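Local coordinates for fructosyl amine: oxygen oxidoreductase (Aspergillus fumigatus, PDB 3DJE), which oxidatively deglycates fructosyl amino acids, using FAD as its cofactor, at residues T21-A26 with A168-R173; Y30-V35 with G175-T180; D37-P42 with Q184-T189; I191-D196 with I207-R212. All blocks are in the same frame, centred on the assembly; numbering follows the deposited sequence. Where two conformers were deposited one is given.

Contacts 1, 2 and 3 run through the FAD-binding domain in step: their first segments follow one another from T21 to P42, and their second segments, in the same order, from A168 to T189. Contact 1 pairs helices 16-27 and 160-173. Contact 2, whose centre is about 8 Å away, pairs the strands that follow those helices, 33-37 and 177-180, at one border of the Rossmann-type sheet. Contact 3, its centre about 13 Å from that of contact 2, lies where the chain leaves those strands and holds the adenosine end of FAD. Contact 4 comes later, in the three-stranded antiparallel sheet that starts from contact 3, and its W208 packs on T34 and V179.

Contact 1 of 4, residues T21-A26 with A168-R173; sequences TALHLA and AREAQR
A171 sets its methyl group against the backbone of helix 16-27 beside A22 and L23, and this is the tight part of the contact. Its CB lies 3.9 Å from L23 N and 4.1 Å from A22 CB. Alanine suits both places, because with side chains this small the two axes can approach to 8.5 Å, crossing at 36°. A26 completes this side, its CB 4.4 Å from the carbonyl O of A171. Beneath the pair lie parallel strands of the central sheet: A22 rests on I11 of strand 9-12, and A171 on F178 of strand 177-180. This is the helix-over-sheet layering of a Rossmann-type domain, in which helix 16-27 is the first helix, and its beginning carries the FAD-binding residues T16 and W17. Toward the partly exposed E170 the contact thins to one crossing. L23, also covered by L86 and F87, holds CG anti to its backbone N (chi1 178°), and CD1 meets E170 CG at 3.7 Å. Glutamate suits this border, with an apolar stem for L23 and a charged end for the exposed R173. Its OE1 takes R173 NH1 at 2.8 Å through its anti lone pair, in the plane of the guanidinium.

Contact 2 of 4, residues Y30-V35 with G175-T180; sequences YTNVTV and GVKFVT
V176 sets CG1 into the dip between V33 and V35, while CG2 lies against V33 CB. CG1 is 3.7 Å from V35 CG2 and 4.0 Å from V33 CG1, and the short branched side chains of valine fit the space between strand and helices. F178 and V35 lie side by side, with V35 CB over one face of the ring, 3.9 Å from CD1. This face lies under helices 16-27 and 160-173, where A22, A26 and A171 receive it. On the face bearing T34, its CG2 meets V179 CG2, and K177, in the conformer described, folds across OG1, its chain bent at chi3 (-89°) to carry CE round. The backbones form a parallel ladder at the border of the Rossmann-type sheet: K177 N bonds to V33 O, V35 N to K177 O, and V179 N to V35 O at 2.7 Å. G175 enters from a Schellman motif, whose positive phi suits glycine. A water accepts from both K177 NZ and V33 N and donates weakly to G175 O. The chemistry divides the contact: valine and phenylalanine packing beneath the helices, and a lysine amine with water and carbonyl partners where the strands begin.

Contact 3 of 4, residues D37-P42 with Q184-T189; sequences DPYPVP and QGRVVT. With FAD (flavin-adenine dinucleotide), chain C.
P38 packs against two partners on different sides, the guanidinium of R186 and the adenine of FAD. P38 CB sits over one face of the guanidinium, 3.4 Å above its plane and offset toward the rim, while P38 CG and CD lie over the adenine ring system, CD 3.2 Å from N3A. A proline suits this place because its closed ring offers a compact, rigid apolar surface of CH2 groups. R186 reaches it by turning back at chi3 (-80°), which brings NE beside the proline, and its NH1 comes near the exocyclic N6A. The Y39 ring, its OH bonded to E301, lies obliquely near R186 NH2 and the ribose. D37 points to the ribose: with CG anti to the backbone N (chi1 -162°), its carboxylate accepts both hydroxyls, O2B on OD1 at 2.7 Å and O3B on OD2 at 2.7 Å. OD1 also takes Y39 N at 3.0 Å through its anti lone pair, an Asx turn that holds the carboxylate, and OD2 accepts A14 N. An acid ending the second strand and gripping the ribose is a hallmark of Rossmann-type dinucleotide binding. Two backbone hydrogen bonds from V187 meet the adenine edge: V187 N gives to N1A at 3.1 Å, and N6A to V187 O at 3.1 Å. G185 passes so close to D37, its CA 3.4 Å from D37 O, that a beta carbon would clash. D37 closes strand 33-37, bonded to V179 of strand 177-180; V41 and P42 pack on helix 160-173, and V187 opens the antiparallel sheet of strands 187-193, 196-202 and 206-209.

Contact 4 of 4, residues I191-D196 with I207-R212; sequences IFENND and IWRAER
E193 OE2 is gripped twice, by R209 NH1 at 3.1 Å in a salt bridge and by a water at 2.5 Å that also accepts from R209 NH2 at 2.7 Å, closing a small ring. The two side chains cross at about a right angle; the carboxylate and guanidinium planes stand 38° apart, and NH1 meets OE2 on its syn side but 23° out of the carboxylate plane. Arginine suits the span: its chain runs extended from CG to NE, long enough to pass over strand 196-202, which separates the two outer strands of this antiparallel sheet. Nearer the backbone the contact is apolar. I191 crosses I207 at about a right angle and touches it with CD1, 3.6 Å from I207 CG2; the same methyl lies 4.2 Å from R209 CG, and I191 also packs on K198 and V201 of the middle strand. Strands 187-193 and 196-202 are joined by a tight hairpin. E193 and D196 exchange backbone bonds, and N194 and N195 both have positive phi, close to a type III' turn, a conformation that asparagine adopts readily. With water in the ring and R209 exposed, the salt bridge is probably screened and modest in strength, supplementing the isoleucine packing on one surface of the sheet.

Contact 1 of 4, residues T21-A26 with A168-R173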
# COMPACT_ATOMS: atom_id res chain seq x y z
N THR A 21 -0.19 -11.19 8.88
CA THR A 21 0.56 -11.86 9.93
C THR A 21 -0.38 -12.64 10.86
O THR A 21 -0.11 -13.81 11.19
CB THR A 21 1.44 -10.87 10.70
OG1 THR A 21 2.34 -10.23 9.78
CG2 THR A 21 2.29 -11.61 11.72
N ALA A 22 -1.48 -12.02 11.28
CA ALA A 22 -2.47 -12.68 12.14
C ALA A 22 -3.01 -13.95 11.49
O ALA A 22 -3.07 -15.01 12.13
CB ALA A 22 -3.60 -11.72 12.48
N LEU A 23 -3.36 -13.84 10.21
CA LEU A 23 -3.88 -14.97 9.45
C LEU A 23 -2.88 -16.10 9.38
O LEU A 23 -3.23 -17.27 9.64
CB LEU A 23 -4.27 -14.51 8.04
CG LEU A 23 -4.78 -15.64 7.13
CD1 LEU A 23 -6.08 -16.25 7.69
CD2 LEU A 23 -4.97 -15.10 5.70
N HIS A 24 -1.63 -15.77 9.04
CA HIS A 24 -0.61 -16.80 8.90
C HIS A 24 -0.18 -17.42 10.22
O HIS A 24 0.07 -18.62 10.27
CB HIS A 24 0.54 -16.32 8.03
CG HIS A 24 0.15 -16.24 6.59
ND1 HIS A 24 -0.02 -17.36 5.81
CD2 HIS A 24 -0.14 -15.17 5.80
CE1 HIS A 24 -0.37 -16.99 4.59
NE2 HIS A 24 -0.46 -15.67 4.56
N LEU A 25 -0.19 -16.64 11.29
CA LEU A 25 0.06 -17.23 12.61
C LEU A 25 -1.02 -18.26 12.91
O LEU A 25 -0.71 -19.38 13.36
CB LEU A 25 0.08 -16.17 13.72
CG LEU A 25 1.34 -15.32 13.80
CD1 LEU A 25 1.10 -14.11 14.70
CD2 LEU A 25 2.57 -16.09 14.30
N ALA A 26 -2.28 -17.89 12.68
CA ALA A 26 -3.42 -18.77 12.94
C ALA A 26 -3.31 -20.03 12.08
O ALA A 26 -3.51 -21.15 12.58
CB ALA A 26 -4.74 -18.06 12.67
N ALA A 168 -9.06 -10.77 8.02
CA ALA A 168 -9.22 -10.53 9.46
C ALA A 168 -10.28 -11.45 10.07
O ALA A 168 -10.08 -12.02 11.15
CB ALA A 168 -9.55 -9.08 9.74
N ARG A 169 -11.39 -11.61 9.36
CA ARG A 169 -12.48 -12.42 9.86
C ARG A 169 -12.09 -13.88 9.92
O ARG A 169 -12.49 -14.60 10.83
CB ARG A 169 -13.72 -12.21 9.01
CG ARG A 169 -14.31 -10.84 9.25
CD ARG A 169 -15.57 -10.62 8.49
NE ARG A 169 -16.61 -11.52 9.00
CZ ARG A 169 -17.16 -12.48 8.27
NH1 ARG A 169 -16.83 -12.62 6.99
NH2 ARG A 169 -18.08 -13.28 8.81
N GLU A 170 -11.28 -14.32 8.95
CA GLU A 170 -10.75 -15.69 8.98
C GLU A 170 -9.77 -15.88 10.14
O GLU A 170 -9.83 -16.87 10.87
CB GLU A 170 -10.11 -16.05 7.64
CG GLU A 170 -9.53 -17.46 7.60
CD GLU A 170 -10.54 -18.58 7.34
OE1 GLU A 170 -11.76 -18.42 7.60
OE2 GLU A 170 -10.09 -19.65 6.88
N ALA A 171 -8.88 -14.91 10.35
CA ALA A 171 -7.95 -14.98 11.49
C ALA A 171 -8.74 -15.09 12.80
O ALA A 171 -8.42 -15.90 13.68
CB ALA A 171 -7.05 -13.75 11.52
N GLN A 172 -9.80 -14.29 12.88
CA GLN A 172 -10.62 -14.20 14.09
C GLN A 172 -11.35 -15.52 14.34
O GLN A 172 -11.40 -16.00 15.48
CB GLN A 172 -11.59 -13.04 13.96
CG GLN A 172 -12.44 -12.83 15.19
CD GLN A 172 -13.42 -11.71 15.00
OE1 GLN A 172 -14.20 -11.72 14.05
NE2 GLN A 172 -13.37 -10.72 15.89
N ARG A 173 -11.92 -16.12 13.30
CA ARG A 173 -12.64 -17.38 13.52
C ARG A 173 -11.70 -18.52 13.89
O ARG A 173 -12.11 -19.50 14.54
CB ARG A 173 -13.58 -17.73 12.36
CG ARG A 173 -12.94 -18.13 11.07
CD ARG A 173 -14.03 -18.55 10.05
NE ARG A 173 -14.95 -17.44 9.81
CZ ARG A 173 -14.81 -16.54 8.84
NH1 ARG A 173 -13.79 -16.60 7.96
NH2 ARG A 173 -15.70 -15.56 8.74

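Contact 2 of 4, residues Y30-V35 with G175-T180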
# COMPACT_ATOMS: atom_id res chain seq x y z
N TYR A 30 -0.76 -21.21 15.79
CA TYR A 30 -0.69 -20.38 17.00
C TYR A 30 -2.08 -20.04 17.51
O TYR A 30 -2.96 -19.71 16.72
CB TYR A 30 0.14 -19.13 16.76
CG TYR A 30 1.60 -19.42 16.52
CD1 TYR A 30 2.50 -19.50 17.60
CD2 TYR A 30 2.10 -19.64 15.24
CE1 TYR A 30 3.85 -19.76 17.40
CE2 TYR A 30 3.46 -19.90 15.02
CZ TYR A 30 4.33 -19.96 16.11
OH TYR A 30 5.67 -20.24 15.92
N THR A 31 -2.27 -20.12 18.84
CA THR A 31 -3.62 -20.04 19.40
C THR A 31 -3.81 -18.92 20.42
O THR A 31 -4.89 -18.82 21.03
CB THR A 31 -3.99 -21.34 20.11
OG1 THR A 31 -3.05 -21.57 21.16
CG2 THR A 31 -3.96 -22.51 19.15
N ASN A 32 -2.79 -18.08 20.61
CA ASN A 32 -2.86 -17.00 21.59
C ASN A 32 -2.36 -15.67 21.03
O ASN A 32 -1.44 -15.05 21.58
CB ASN A 32 -2.11 -17.42 22.87
CG ASN A 32 -2.35 -16.46 24.04
OD1 ASN A 32 -3.25 -15.62 24.01
ND2 ASN A 32 -1.52 -16.59 25.08
N VAL A 33 -2.99 -15.24 19.94
CA VAL A 33 -2.55 -14.04 19.21
C VAL A 33 -3.55 -12.92 19.46
O VAL A 33 -4.77 -13.13 19.38
CB VAL A 33 -2.51 -14.32 17.68
CG1 VAL A 33 -2.05 -13.08 16.90
CG2 VAL A 33 -1.62 -15.53 17.38
N THR A 34 -3.03 -11.73 19.78
CA THR A 34 -3.87 -10.55 19.96
C THR A 34 -3.41 -9.46 19.01
O THR A 34 -2.21 -9.22 18.86
CB THR A 34 -3.80 -10.03 21.41
OG1 THR A 34 -4.23 -11.06 22.31
CG2 THR A 34 -4.72 -8.83 21.61
N VAL A 35 -4.37 -8.81 18.35
CA VAL A 35 -4.06 -7.70 17.45
C VAL A 35 -4.70 -6.43 17.99
O VAL A 35 -5.90 -6.43 18.32
CB VAL A 35 -4.56 -7.96 16.00
CG1 VAL A 35 -4.08 -6.85 15.05
CG2 VAL A 35 -4.08 -9.32 15.48
N GLY A 175 -9.30 -17.99 15.95
CA GLY A 175 -8.96 -17.75 17.35
C GLY A 175 -8.21 -16.47 17.66
O GLY A 175 -7.96 -16.17 18.84
N VAL A 176 -7.84 -15.71 16.63
CA VAL A 176 -7.12 -14.46 16.86
C VAL A 176 -8.06 -13.43 17.51
O VAL A 176 -9.23 -13.27 17.09
CB VAL A 176 -6.49 -13.90 15.56
CG1 VAL A 176 -5.84 -12.51 15.80
CG2 VAL A 176 -5.47 -14.90 14.98
N LYS A 177 -7.54 -12.76 18.53
CA LYS A 177 -8.25 -11.72 19.26
C LYS A 177 -7.96 -10.38 18.60
O LYS A 177 -6.80 -10.00 18.47
CB LYS A 177 -7.77 -11.70 20.72
CG LYS A 177 -8.02 -13.01 21.46
CD LYS A 177 -7.01 -13.24 22.59
CE LYS A 177 -5.76 -13.99 22.12
NZ LYS A 177 -6.05 -15.18 21.27
N PHE A 178 -9.00 -9.69 18.16
CA PHE A 178 -8.83 -8.32 17.65
C PHE A 178 -9.38 -7.35 18.65
O PHE A 178 -10.57 -7.39 18.97
CB PHE A 178 -9.53 -8.11 16.30
CG PHE A 178 -8.82 -8.73 15.13
CD1 PHE A 178 -8.08 -7.95 14.24
CD2 PHE A 178 -8.88 -10.10 14.93
CE1 PHE A 178 -7.41 -8.54 13.15
CE2 PHE A 178 -8.21 -10.70 13.85
CZ PHE A 178 -7.47 -9.92 12.96
N VAL A 179 -8.51 -6.46 19.13
CA VAL A 179 -8.91 -5.40 20.06
C VAL A 179 -8.77 -4.08 19.32
O VAL A 179 -7.65 -3.59 19.12
CB VAL A 179 -8.07 -5.42 21.36
CG1 VAL A 179 -8.52 -4.30 22.31
CG2 VAL A 179 -8.15 -6.80 22.04
N THR A 180 -9.90 -3.53 18.90
CA THR A 180 -9.89 -2.42 17.96
C THR A 180 -10.71 -1.24 18.45
O THR A 180 -11.61 -1.40 19.29
CB THR A 180 -10.43 -2.84 16.58
OG1 THR A 180 -11.80 -3.25 16.71
CG2 THR A 180 -9.59 -3.96 15.98
O HOH W 1 -7.33 -19.32 20.08
O HOH W 2 -5.08 -16.58 18.76

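Contact 3 of 4, residues D37-P42 with Q184-T189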
# COMPACT_ATOMS: atom_id res chain seq x y z
N ASP A 37 -5.51 -2.27 17.31
CA ASP A 37 -5.60 -1.18 16.32
C ASP A 37 -6.57 -0.10 16.83
O ASP A 37 -7.61 -0.45 17.36
CB ASP A 37 -6.09 -1.77 14.98
CG ASP A 37 -5.82 -0.86 13.79
OD1 ASP A 37 -6.42 0.23 13.71
OD2 ASP A 37 -5.01 -1.24 12.92
N PRO A 38 -6.24 1.20 16.66
CA PRO A 38 -7.09 2.29 17.13
C PRO A 38 -8.38 2.48 16.33
O PRO A 38 -9.26 3.24 16.76
CB PRO A 38 -6.19 3.53 16.97
CG PRO A 38 -5.22 3.19 15.92
CD PRO A 38 -4.99 1.69 16.05
N TYR A 39 -8.51 1.78 15.20
CA TYR A 39 -9.73 1.83 14.39
C TYR A 39 -10.37 0.43 14.25
O TYR A 39 -9.65 -0.56 14.24
CB TYR A 39 -9.44 2.39 12.99
CG TYR A 39 -9.04 3.84 12.96
CD1 TYR A 39 -9.96 4.83 12.60
CD2 TYR A 39 -7.75 4.24 13.29
CE1 TYR A 39 -9.60 6.18 12.58
CE2 TYR A 39 -7.38 5.60 13.29
CZ TYR A 39 -8.31 6.55 12.92
OH TYR A 39 -7.96 7.89 12.89
N PRO A 40 -11.71 0.36 14.09
CA PRO A 40 -12.31 -0.94 13.79
C PRO A 40 -11.80 -1.47 12.45
O PRO A 40 -11.45 -0.68 11.57
CB PRO A 40 -13.81 -0.63 13.68
CG PRO A 40 -14.00 0.75 14.19
CD PRO A 40 -12.70 1.45 14.11
N VAL A 41 -11.71 -2.79 12.30
CA VAL A 41 -11.41 -3.36 10.98
C VAL A 41 -12.62 -3.11 10.07
O VAL A 41 -13.75 -3.43 10.44
CB VAL A 41 -11.11 -4.90 11.06
CG1 VAL A 41 -10.90 -5.50 9.68
CG2 VAL A 41 -9.88 -5.17 11.94
N PRO A 42 -12.39 -2.55 8.86
CA PRO A 42 -11.11 -2.15 8.26
C PRO A 42 -10.73 -0.72 8.65
O PRO A 42 -11.56 0.19 8.58
CB PRO A 42 -11.38 -2.23 6.75
CG PRO A 42 -12.87 -1.91 6.63
CD PRO A 42 -13.53 -2.33 7.95
N GLN A 184 -9.18 1.53 23.38
CA GLN A 184 -8.77 0.14 23.72
C GLN A 184 -7.68 -0.45 22.81
O GLN A 184 -6.89 -1.27 23.26
CB GLN A 184 -9.97 -0.81 23.79
CG GLN A 184 -10.84 -0.86 22.52
CD GLN A 184 -11.89 0.27 22.44
OE1 GLN A 184 -11.93 1.17 23.28
NE2 GLN A 184 -12.75 0.20 21.42
N GLY A 185 -7.65 -0.04 21.55
CA GLY A 185 -6.67 -0.58 20.60
C GLY A 185 -5.58 0.38 20.18
O GLY A 185 -4.78 0.06 19.30
N ARG A 186 -5.54 1.58 20.78
CA ARG A 186 -4.54 2.57 20.42
C ARG A 186 -3.30 2.37 21.28
O ARG A 186 -3.29 2.73 22.47
CB ARG A 186 -5.07 4.01 20.56
CG ARG A 186 -3.99 5.06 20.33
CD ARG A 186 -4.53 6.48 20.14
NE ARG A 186 -5.02 6.69 18.77
CZ ARG A 186 -4.24 6.79 17.69
NH1 ARG A 186 -2.91 6.70 17.80
NH2 ARG A 186 -4.79 6.98 16.49
N VAL A 187 -2.25 1.82 20.69
CA VAL A 187 -1.01 1.65 21.45
C VAL A 187 -0.39 3.02 21.69
O VAL A 187 -0.29 3.84 20.77
CB VAL A 187 0.00 0.75 20.70
CG1 VAL A 187 1.35 0.78 21.38
CG2 VAL A 187 -0.52 -0.69 20.62
N VAL A 188 0.04 3.25 22.94
CA VAL A 188 0.68 4.53 23.28
C VAL A 188 2.19 4.41 23.50
O VAL A 188 2.91 5.40 23.39
CB VAL A 188 0.03 5.25 24.50
CG1 VAL A 188 -1.44 5.59 24.18
CG2 VAL A 188 0.17 4.41 25.77
N THR A 189 2.63 3.20 23.84
CA THR A 189 4.07 2.89 23.90
C THR A 189 4.26 1.39 23.88
O THR A 189 3.38 0.65 24.30
CB THR A 189 4.74 3.46 25.19
OG1 THR A 189 6.16 3.26 25.12
CG2 THR A 189 4.17 2.82 26.46
PA FAD C . -1.55 -0.19 6.83
O1A FAD C . -2.38 -1.13 6.07
O2A FAD C . -1.74 1.27 6.61
O5B FAD C . -1.79 -0.58 8.35
C5B FAD C . -1.25 0.17 9.44
C4B FAD C . -2.16 -0.10 10.65
O4B FAD C . -1.45 0.49 11.75
C3B FAD C . -3.47 0.70 10.46
O3B FAD C . -4.62 -0.16 10.46
C2B FAD C . -3.44 1.63 11.69
O2B FAD C . -4.77 1.81 12.28
C1B FAD C . -2.44 0.89 12.63
N9A FAD C . -2.04 1.85 13.71
C8A FAD C . -1.76 3.16 13.61
N7A FAD C . -1.49 3.65 14.84
C5A FAD C . -1.61 2.64 15.71
C6A FAD C . -1.48 2.54 17.10
N6A FAD C . -1.17 3.63 17.83
N1A FAD C . -1.67 1.34 17.68
C2A FAD C . -1.98 0.26 16.96
N3A FAD C . -2.12 0.32 15.63
C4A FAD C . -1.94 1.50 15.00
N1 FAD C . -0.06 -1.31 -3.02
C2 FAD C . -0.24 -2.26 -4.02
O2 FAD C . 0.25 -3.39 -3.92
N3 FAD C . -0.99 -1.93 -5.14
C4 FAD C . -1.55 -0.67 -5.31
O4 FAD C . -2.21 -0.41 -6.32
C4X FAD C . -1.34 0.29 -4.30
N5 FAD C . -1.87 1.58 -4.44
C5X FAD C . -1.81 2.46 -3.37
C6 FAD C . -2.53 3.65 -3.44
C7 FAD C . -2.53 4.53 -2.37
C7M FAD C . -3.32 5.84 -2.52
C8 FAD C . -1.84 4.22 -1.20
C8M FAD C . -1.90 5.17 0.01
C9 FAD C . -1.13 3.01 -1.13
C9A FAD C . -1.13 2.12 -2.20
N10 FAD C . -0.42 0.90 -2.16
C10 FAD C . -0.60 -0.04 -3.17
C1' FAD C . 0.50 0.61 -1.05
C2' FAD C . -0.22 -0.24 0.01
O2' FAD C . -1.55 0.26 0.21
C3' FAD C . 0.58 -0.19 1.31
O3' FAD C . 1.97 -0.43 1.02
C4' FAD C . 0.12 -1.26 2.30
O4' FAD C . -1.30 -1.32 2.41
C5' FAD C . 0.71 -0.94 3.68
O5' FAD C . 0.34 -1.97 4.62
P FAD C . 0.77 -1.84 6.16
O1P FAD C . 2.24 -1.61 6.24
O2P FAD C . 0.15 -3.00 6.84
O3P FAD C . 0.03 -0.51 6.68

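Contact 4 of 4, residues I191-D196 with I207-R212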
# COMPACT_ATOMS: atom_id res chain seq x y z
N ILE A 191 6.39 -1.70 25.60
CA ILE A 191 6.94 -1.94 26.94
C ILE A 191 8.43 -2.22 26.82
O ILE A 191 8.81 -3.25 26.30
CB ILE A 191 6.26 -3.13 27.64
CG1 ILE A 191 4.75 -2.87 27.83
CG2 ILE A 191 6.92 -3.41 29.01
CD1 ILE A 191 3.98 -4.13 28.26
N PHE A 192 9.26 -1.29 27.31
CA PHE A 192 10.73 -1.46 27.24
C PHE A 192 11.25 -1.87 28.61
O PHE A 192 11.15 -1.10 29.58
CB PHE A 192 11.41 -0.18 26.77
CG PHE A 192 11.18 0.14 25.31
CD1 PHE A 192 12.04 -0.35 24.33
CD2 PHE A 192 10.10 0.93 24.92
CE1 PHE A 192 11.82 -0.05 22.97
CE2 PHE A 192 9.88 1.24 23.57
CZ PHE A 192 10.74 0.75 22.60
N GLU A 193 11.77 -3.08 28.69
CA GLU A 193 12.20 -3.64 29.97
C GLU A 193 13.46 -4.46 29.75
O GLU A 193 13.46 -5.38 28.91
CB GLU A 193 11.09 -4.54 30.52
CG GLU A 193 11.36 -5.28 31.84
CD GLU A 193 10.29 -6.35 32.09
OE1 GLU A 193 10.62 -7.55 32.02
OE2 GLU A 193 9.11 -5.99 32.29
N ASN A 194 14.52 -4.10 30.46
CA ASN A 194 15.79 -4.84 30.37
C ASN A 194 16.28 -5.06 28.93
O ASN A 194 16.63 -6.17 28.52
CB ASN A 194 15.67 -6.15 31.15
CG ASN A 194 15.51 -5.93 32.65
OD1 ASN A 194 16.15 -5.05 33.22
ND2 ASN A 194 14.64 -6.73 33.28
N ASN A 195 16.31 -3.96 28.17
CA ASN A 195 16.74 -3.92 26.77
C ASN A 195 15.99 -4.87 25.84
O ASN A 195 16.55 -5.39 24.88
CB ASN A 195 18.27 -4.12 26.65
CG ASN A 195 19.05 -2.88 27.04
OD1 ASN A 195 18.48 -1.85 27.41
ND2 ASN A 195 20.37 -2.98 26.97
N ASP A 196 14.71 -5.07 26.13
CA ASP A 196 13.86 -5.83 25.23
C ASP A 196 12.48 -5.17 25.21
O ASP A 196 12.17 -4.32 26.05
CB ASP A 196 13.75 -7.28 25.74
CG ASP A 196 13.16 -8.24 24.72
OD1 ASP A 196 13.05 -7.87 23.54
OD2 ASP A 196 12.83 -9.37 25.12
N ILE A 207 -2.13 -2.96 29.99
CA ILE A 207 -0.79 -3.47 29.73
C ILE A 207 -0.94 -4.84 29.06
O ILE A 207 -1.57 -5.73 29.63
CB ILE A 207 0.01 -3.64 31.04
CG1 ILE A 207 0.20 -2.26 31.70
CG2 ILE A 207 1.36 -4.34 30.79
CD1 ILE A 207 0.66 -2.35 33.17
N TRP A 208 -0.36 -4.97 27.87
CA TRP A 208 -0.47 -6.17 27.05
C TRP A 208 0.90 -6.81 26.94
O TRP A 208 1.69 -6.43 26.09
CB TRP A 208 -0.98 -5.83 25.64
CG TRP A 208 -2.38 -5.33 25.61
CD1 TRP A 208 -2.79 -4.02 25.68
CD2 TRP A 208 -3.57 -6.12 25.50
NE1 TRP A 208 -4.16 -3.95 25.61
CE2 TRP A 208 -4.67 -5.22 25.51
CE3 TRP A 208 -3.82 -7.50 25.39
CZ2 TRP A 208 -6.00 -5.66 25.41
CZ3 TRP A 208 -5.14 -7.94 25.30
CH2 TRP A 208 -6.22 -7.01 25.31
N ARG A 209 1.17 -7.77 27.81
CA ARG A 209 2.49 -8.43 27.80
C ARG A 209 2.46 -9.59 26.82
O ARG A 209 1.46 -10.30 26.72
CB ARG A 209 2.87 -8.90 29.21
CG ARG A 209 3.06 -7.75 30.18
CD ARG A 209 3.67 -8.15 31.50
NE ARG A 209 4.02 -6.97 32.29
CZ ARG A 209 5.20 -6.36 32.27
NH1 ARG A 209 6.20 -6.81 31.52
NH2 ARG A 209 5.39 -5.28 33.03
N ALA A 210 3.56 -9.78 26.08
CA ALA A 210 3.64 -10.83 25.09
C ALA A 210 5.04 -11.38 24.98
O ALA A 210 6.01 -10.67 25.20
CB ALA A 210 3.20 -10.29 23.74
N GLU A 211 5.12 -12.67 24.64
CA GLU A 211 6.39 -13.32 24.37
C GLU A 211 7.09 -12.78 23.12
O GLU A 211 8.32 -12.72 23.07
CB GLU A 211 6.17 -14.83 24.27
CG GLU A 211 5.79 -15.50 25.58
CD GLU A 211 5.99 -17.02 25.53
OE1 GLU A 211 6.94 -17.47 24.85
OE2 GLU A 211 5.18 -17.77 26.14
N ARG A 212 6.31 -12.42 22.10
CA ARG A 212 6.81 -11.73 20.91
C ARG A 212 5.81 -10.65 20.53
O ARG A 212 4.61 -10.85 20.67
CB ARG A 212 6.96 -12.68 19.71
CG ARG A 212 8.00 -13.79 19.90
CD ARG A 212 9.41 -13.24 19.93
NE ARG A 212 10.40 -14.32 19.94
CZ ARG A 212 10.75 -15.00 21.03
NH1 ARG A 212 10.21 -14.73 22.21
NH2 ARG A 212 11.65 -15.97 20.94
O HOH W 3 7.80 -4.01 32.99